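Local coordinates for type-2 ice-structuring protein (Brachyopsis rostratus, PDB 2ZIB) that binds to ice crystals and inhibits their growth, protecting the blood of the fish from freezing in subzero sea water, at residues Leu45-Ser50 / Asp82-Asp87; Asp102-Met107 / Leu118-Ser123. All blocks are in the same frame, centred on the assembly; numbering follows the deposited sequence.

Contact 1 of 2, residues Leu45-Ser50 / Asp82-Asp87; sequences LASIHS and DGTPVD
H49 and D87 show how an imidazole can join two loops that share no direct backbone hydrogen bond. ND1 of H49 donates to OD1 of D87 at 2.7 Å, nearly straight at 168°; the oxygen lies in the ring plane and is met on its syn side, while carboxylate and ring are turned 75° against each other. The other nitrogen, NE2, donates to OG of S47 within the same segment at 2.8 Å, the hydroxyl oxygen lying somewhat out of the ring plane. With both nitrogens donating, ring rotation is fixed; the ring would be doubly protonated, and D87 would probably help to stabilise its charge. T84 OG1 and P85 O line the remaining edge, the latter 3.0 Å from CE1. OG of S47, set between backbone N and carbonyl carbon (chi1 65°), passes the chain of bonds on to OD2 of D82 at 2.6 Å. The other oxygen of D82, OD1, is gripped twice from one face of the carboxylate, by OG1 and by N of T84, the second bond closing an Asx turn. W80 meets the H49 ring, and E53 accepts from its backbone N. Around this chain of direct bonds water completes the join: one molecule links L45 O to D82 N, and another binds L45 O, S47 N and D82 OD2. At the exposed end a further water bridges H49 O to D87 OD2, its bond to the carboxylate weak. The arrangement is a His-carboxylate hydrogen bond beside an Asx turn, joining the loop after strand 44-45 to the loop after strand 79-80 of a C-type lectin domain.

Contact 2 of 2, residues Asp102-Met107 / Leu118-Ser123; sequences DCCMQM and LPCPAS
C104 and C120 turn their sulfurs to each other and close a disulfide, 2.0 Å from SG to SG with a chi3 of 95°, near the relaxed right angle. In both, SG stands anti to the carbonyl carbon, beside the backbone N (chi1 -79° in C104). SG of C103, which is itself bonded to C72, comes within 3.8 Å of SG of C120, so two disulfides lie adjacent. Q106 and L118 meet obliquely: the extended glutamine brings its amide group against the leucine, NE2 lying 3.5 Å from CG, and CD and OE1 approaching CD2. D102 and P119 instead lie side by side and point the same way, OD2 resting against CD of the proline ring at 3.3 Å. The backbones of C104 and L118 form an antiparallel hydrogen-bonded pair, with C104 N donating to L118 O and L118 N to C104 O at 2.9 Å. L118 faces both C103 and C104. The extra residue leaves C103 N badly angled to L118 O; a water accepts from it instead, and from C120 N. Past the pair the chain reverses in a type I turn from P119 to A122. W31 of helix 31-40 and W66 of strand 65-67 touch C104. The result is a classic beta bulge beside the disulfide that ties the start of strand 104-107 to the loop before strand 124-131, as in C-type lectin domains.

In the fold
From the N terminus the chain passes strand 20-26 and helix 31-40 before segment 45-50. Contact 1 closes a loop of 31 residues containing helix 51-60 and the short strands 65-67, 69-70 and 79-80, tying the loop between strand 44-45 and that helix to the loop after strand 79-80. Contact 2 closes a smaller loop of ten residues, including most of strand 115-118, before strand 124-131 runs back through the same sheet; it ties strand 104-107 to the loop leading into strand 124-131. The two closures follow in series and neither nest nor cross. Their centres lie about 17 Å apart, yet they touch where I48 CD1 packs on M107 CE at 3.9 Å; both residues also pack against I57.

Contact 1 of 2, residues Leu45-Ser50 / Asp82-Asp87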
# COMPACT_ATOMS: atom_id res chain seq x y z
N LEU A 45 -6.04 0.42 -0.56
CA LEU A 45 -4.65 0.55 -0.12
C LEU A 45 -3.74 0.56 -1.37
O LEU A 45 -4.02 -0.16 -2.33
CB LEU A 45 -4.30 -0.65 0.77
CG LEU A 45 -4.84 -0.54 2.20
CD1 LEU A 45 -4.65 -1.87 2.93
CD2 LEU A 45 -4.17 0.59 2.98
N ALA A 46 -2.66 1.31 -1.32
CA ALA A 46 -1.85 1.47 -2.53
C ALA A 46 -1.21 0.17 -2.95
O ALA A 46 -0.61 -0.56 -2.14
CB ALA A 46 -0.76 2.50 -2.27
N SER A 47 -1.23 -0.08 -4.27
CA SER A 47 -0.34 -1.05 -4.90
C SER A 47 0.88 -0.31 -5.45
O SER A 47 0.81 0.89 -5.77
CB SER A 47 -1.08 -1.81 -5.98
OG SER A 47 -1.44 -0.92 -7.02
N ILE A 48 2.00 -1.03 -5.57
CA ILE A 48 3.27 -0.45 -5.95
C ILE A 48 3.90 -1.27 -7.07
O ILE A 48 4.01 -2.50 -6.98
CB ILE A 48 4.21 -0.40 -4.74
CG1 ILE A 48 3.57 0.34 -3.56
CG2 ILE A 48 5.57 0.21 -5.16
CD1 ILE A 48 4.47 0.55 -2.35
N HIS A 49 4.26 -0.59 -8.17
CA HIS A 49 4.60 -1.31 -9.41
C HIS A 49 5.96 -0.98 -9.96
O HIS A 49 6.31 -1.47 -11.03
CB HIS A 49 3.52 -1.02 -10.47
CG HIS A 49 2.19 -1.51 -10.02
ND1 HIS A 49 1.87 -2.84 -10.05
CD2 HIS A 49 1.15 -0.87 -9.42
CE1 HIS A 49 0.69 -3.01 -9.49
NE2 HIS A 49 0.22 -1.82 -9.12
N SER A 50 6.73 -0.19 -9.22
CA SER A 50 8.10 0.17 -9.64
C SER A 50 8.84 0.75 -8.48
O SER A 50 8.23 1.20 -7.50
CB SER A 50 8.10 1.23 -10.75
OG SER A 50 7.55 2.43 -10.28
N ASP A 82 -6.43 -3.88 -5.24
CA ASP A 82 -6.97 -3.19 -6.42
C ASP A 82 -6.94 -4.09 -7.67
O ASP A 82 -7.33 -3.62 -8.74
CB ASP A 82 -6.25 -1.88 -6.69
CG ASP A 82 -4.79 -2.03 -7.02
OD1 ASP A 82 -4.30 -3.17 -7.20
OD2 ASP A 82 -4.08 -0.99 -7.14
N GLY A 83 -6.53 -5.34 -7.56
CA GLY A 83 -6.55 -6.25 -8.71
C GLY A 83 -5.40 -6.07 -9.69
O GLY A 83 -5.35 -6.80 -10.70
N THR A 84 -4.48 -5.14 -9.46
CA THR A 84 -3.37 -4.93 -10.38
C THR A 84 -2.32 -6.02 -10.20
O THR A 84 -2.32 -6.73 -9.19
CB THR A 84 -2.73 -3.55 -10.17
OG1 THR A 84 -2.19 -3.46 -8.83
CG2 THR A 84 -3.75 -2.41 -10.38
N PRO A 85 -1.43 -6.20 -11.19
CA PRO A 85 -0.46 -7.28 -11.09
C PRO A 85 0.62 -7.10 -10.02
O PRO A 85 0.98 -5.95 -9.75
CB PRO A 85 0.19 -7.31 -12.50
CG PRO A 85 -0.15 -6.06 -13.16
CD PRO A 85 -1.35 -5.48 -12.48
N VAL A 86 1.07 -8.20 -9.40
CA VAL A 86 2.25 -8.13 -8.55
C VAL A 86 3.47 -8.25 -9.45
O VAL A 86 4.05 -9.33 -9.66
CB VAL A 86 2.21 -9.17 -7.42
CG1 VAL A 86 3.40 -8.94 -6.46
CG2 VAL A 86 0.89 -9.09 -6.66
N ASP A 87 3.80 -7.15 -10.09
CA ASP A 87 4.83 -7.09 -11.12
C ASP A 87 6.10 -6.40 -10.62
O ASP A 87 7.05 -6.20 -11.37
CB ASP A 87 4.30 -6.43 -12.40
CG ASP A 87 3.76 -5.02 -12.19
OD1 ASP A 87 3.68 -4.55 -11.02
OD2 ASP A 87 3.35 -4.30 -13.16
O HOH W 1 -4.14 -2.58 -3.75
O HOH W 2 -3.99 1.02 -5.23
O HOH W 3 3.70 -5.17 -7.63
O HOH W 4 5.40 -2.53 -13.46

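Contact 2 of 2, residues Asp102-Met107 / Leu118-Ser123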
# COMPACT_ATOMS: atom_id res chain seq x y z
N ASP A 102 0.42 -14.30 9.47
CA ASP A 102 1.01 -12.98 9.35
C ASP A 102 0.99 -12.61 7.86
O ASP A 102 2.04 -12.66 7.19
CB ASP A 102 2.49 -13.02 9.81
CG ASP A 102 2.68 -13.18 11.30
OD1 ASP A 102 2.00 -14.00 11.96
OD2 ASP A 102 3.51 -12.45 11.90
N CYS A 103 -0.20 -12.27 7.34
CA CYS A 103 -0.40 -12.33 5.88
C CYS A 103 -0.76 -11.01 5.24
O CYS A 103 -1.15 -10.98 4.09
CB CYS A 103 -1.41 -13.44 5.53
SG CYS A 103 -3.08 -13.18 6.22
N CYS A 104 -0.49 -9.91 5.96
CA CYS A 104 -0.74 -8.58 5.38
C CYS A 104 0.58 -7.81 5.14
O CYS A 104 1.50 -7.83 5.98
CB CYS A 104 -1.65 -7.78 6.31
SG CYS A 104 -3.37 -8.23 6.15
N MET A 105 0.66 -7.10 4.01
CA MET A 105 1.89 -6.43 3.60
C MET A 105 1.97 -5.01 4.10
O MET A 105 1.01 -4.23 3.98
CB MET A 105 1.91 -6.43 2.08
CG MET A 105 3.17 -5.84 1.44
SD MET A 105 2.93 -5.50 -0.32
CE MET A 105 3.02 -7.13 -1.06
N GLN A 106 3.14 -4.64 4.61
CA GLN A 106 3.39 -3.27 4.98
C GLN A 106 4.75 -2.82 4.45
O GLN A 106 5.64 -3.63 4.23
CB GLN A 106 3.41 -3.05 6.49
CG GLN A 106 4.34 -3.95 7.23
CD GLN A 106 4.40 -3.69 8.72
OE1 GLN A 106 5.51 -3.49 9.24
NE2 GLN A 106 3.26 -3.66 9.40
N MET A 107 4.88 -1.50 4.31
CA MET A 107 6.22 -0.86 4.23
C MET A 107 6.71 -0.75 5.67
O MET A 107 6.00 -0.17 6.54
CB MET A 107 6.14 0.51 3.57
CG MET A 107 5.61 0.44 2.14
SD MET A 107 5.29 2.08 1.46
CE MET A 107 6.61 2.31 0.36
N LEU A 118 3.11 -8.98 8.04
CA LEU A 118 2.84 -8.87 9.49
C LEU A 118 1.41 -9.36 9.77
O LEU A 118 0.60 -9.46 8.83
CB LEU A 118 2.94 -7.40 9.92
CG LEU A 118 4.32 -6.89 10.31
CD1 LEU A 118 4.82 -7.47 11.59
CD2 LEU A 118 5.42 -7.03 9.22
N PRO A 119 1.07 -9.58 11.05
CA PRO A 119 -0.33 -9.88 11.37
C PRO A 119 -1.25 -8.74 10.94
O PRO A 119 -1.02 -7.58 11.29
CB PRO A 119 -0.31 -10.04 12.89
CG PRO A 119 1.13 -10.41 13.20
CD PRO A 119 1.94 -9.57 12.24
N CYS A 120 -2.32 -9.09 10.23
CA CYS A 120 -3.26 -8.10 9.75
C CYS A 120 -3.87 -7.25 10.88
O CYS A 120 -4.18 -6.08 10.61
CB CYS A 120 -4.37 -8.82 8.96
SG CYS A 120 -3.72 -9.71 7.50
N PRO A 121 -4.04 -7.77 12.13
CA PRO A 121 -4.57 -6.90 13.19
C PRO A 121 -3.60 -5.84 13.71
O PRO A 121 -4.02 -5.02 14.50
CB PRO A 121 -4.91 -7.90 14.33
CG PRO A 121 -5.12 -9.21 13.61
CD PRO A 121 -4.07 -9.20 12.52
N ALA A 122 -2.34 -5.81 13.26
CA ALA A 122 -1.46 -4.75 13.75
C ALA A 122 -2.01 -3.37 13.35
O ALA A 122 -2.58 -3.20 12.26
CB ALA A 122 -0.01 -4.93 13.21
N SER A 123 -1.79 -2.38 14.21
CA SER A 123 -2.36 -1.08 14.04
C SER A 123 -1.34 -0.12 13.47
O SER A 123 -0.38 0.23 14.15
CB SER A 123 -2.81 -0.59 15.41
OG SER A 123 -3.52 0.61 15.21
O HOH W 5 -2.36 -11.92 9.44